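PDB 3G5O: toxin RelG from Mycobacterium tuberculosis, which cleaves RNA as the toxic component of a type II toxin-antitoxin system, inhibiting bacterial growth, and is neutralised by its cognate antitoxin. Local coordinates for residues K32-P35 / R36-A39. Numbering follows the deposited sequence.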
# COMPACT_ATOMS: atom_id res chain seq x y z
N LYS C 32 13.87 -6.73 -20.37
CA LYS C 32 14.47 -5.49 -19.91
C LYS C 32 15.78 -5.70 -19.16
O LYS C 32 16.46 -4.72 -18.85
CB LYS C 32 13.51 -4.73 -18.98
CG LYS C 32 12.16 -4.40 -19.60
CD LYS C 32 11.34 -3.43 -18.73
CE LYS C 32 10.73 -4.10 -17.53
NZ LYS C 32 9.36 -3.55 -17.26
N LEU C 33 16.10 -6.95 -18.81
CA LEU C 33 17.23 -7.22 -17.92
C LEU C 33 18.52 -7.49 -18.69
O LEU C 33 18.50 -8.16 -19.72
CB LEU C 33 16.94 -8.44 -17.04
CG LEU C 33 15.67 -8.36 -16.20
CD1 LEU C 33 15.37 -9.68 -15.46
CD2 LEU C 33 15.81 -7.15 -15.27
N PRO C 34 19.66 -7.05 -18.14
CA PRO C 34 20.92 -7.45 -18.74
C PRO C 34 21.18 -8.94 -18.50
O PRO C 34 20.61 -9.53 -17.57
CB PRO C 34 21.94 -6.61 -17.97
CG PRO C 34 21.35 -6.54 -16.53
CD PRO C 34 19.83 -6.34 -16.85
N PRO C 35 22.05 -9.55 -19.33
CA PRO C 35 22.13 -11.02 -19.31
C PRO C 35 22.43 -11.71 -17.98
O PRO C 35 21.88 -12.82 -17.74
CB PRO C 35 23.22 -11.35 -20.36
CG PRO C 35 23.12 -10.19 -21.36
CD PRO C 35 22.80 -8.96 -20.46
N ARG C 36 23.29 -11.15 -17.15
CA ARG C 36 23.58 -11.84 -15.87
C ARG C 36 22.35 -11.90 -14.97
O ARG C 36 22.12 -12.88 -14.27
CB ARG C 36 24.70 -11.13 -15.05
CG ARG C 36 26.13 -11.32 -15.59
CD ARG C 36 27.13 -10.64 -14.60
NE ARG C 36 27.06 -11.20 -13.24
CZ ARG C 36 27.73 -12.29 -12.85
NH1 ARG C 36 28.49 -12.94 -13.72
NH2 ARG C 36 27.63 -12.75 -11.61
N ILE C 37 21.61 -10.80 -14.92
CA ILE C 37 20.45 -10.71 -14.04
C ILE C 37 19.29 -11.57 -14.59
O ILE C 37 18.56 -12.25 -13.84
CB ILE C 37 20.02 -9.23 -13.83
CG1 ILE C 37 21.16 -8.46 -13.15
CG2 ILE C 37 18.75 -9.14 -12.98
CD1 ILE C 37 20.87 -6.96 -12.89
N LEU C 38 19.17 -11.53 -15.92
CA LEU C 38 18.19 -12.30 -16.63
C LEU C 38 18.41 -13.80 -16.31
O LEU C 38 17.46 -14.50 -15.90
CB LEU C 38 18.26 -12.00 -18.12
CG LEU C 38 17.01 -12.37 -18.92
CD1 LEU C 38 17.07 -11.77 -20.37
CD2 LEU C 38 16.78 -13.89 -18.93
N ALA C 39 19.67 -14.25 -16.38
CA ALA C 39 20.02 -15.65 -16.07
C ALA C 39 19.77 -15.99 -14.58
O ALA C 39 19.28 -17.08 -14.27
CB ALA C 39 21.46 -15.96 -16.47
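Ile37 meets the Pro34 ring at its CG–CD edge: its CD1 methyl lies beside that edge, 3.7 Å from Pro34 CG and more loosely placed against CD, while its CB stands higher, obliquely on the side of one face. The two side chains cross at a slant. Ile37 reaches the ring because its CG1 branch lies beside its own backbone N, opposite the carbonyl carbon (chi1 -62°), while CG2 faces Leu33 CD1 at 4.2 Å.

Pro34 is the N-cap residue, and its carbonyl oxygen starts the helical bonding: Leu38 N donates to Pro34 O at 3.0 Å, almost in line with the C=O bond (164°), while Ile37 N adds only a weak, bent bond to the same oxygen. The next bond, from Ala39 N to Pro35 O, is also 3.0 Å long. Having no N-H, Pro35 fits the first helical turn without leaving a donor to be satisfied.

Leu33 CB and Leu38 CB touch at 3.9 Å across the cap. Beyond them, Leu33 also packs on Val93 and His95 of strand 87-95, and Leu38 on Phe93 of the Rv2865 chain. Leu33, just before the N-cap (N'), paired with Leu38 at N4, five residues on, forms a hydrophobic staple, here at the start of helix 35-51 in a RelE-family toxin.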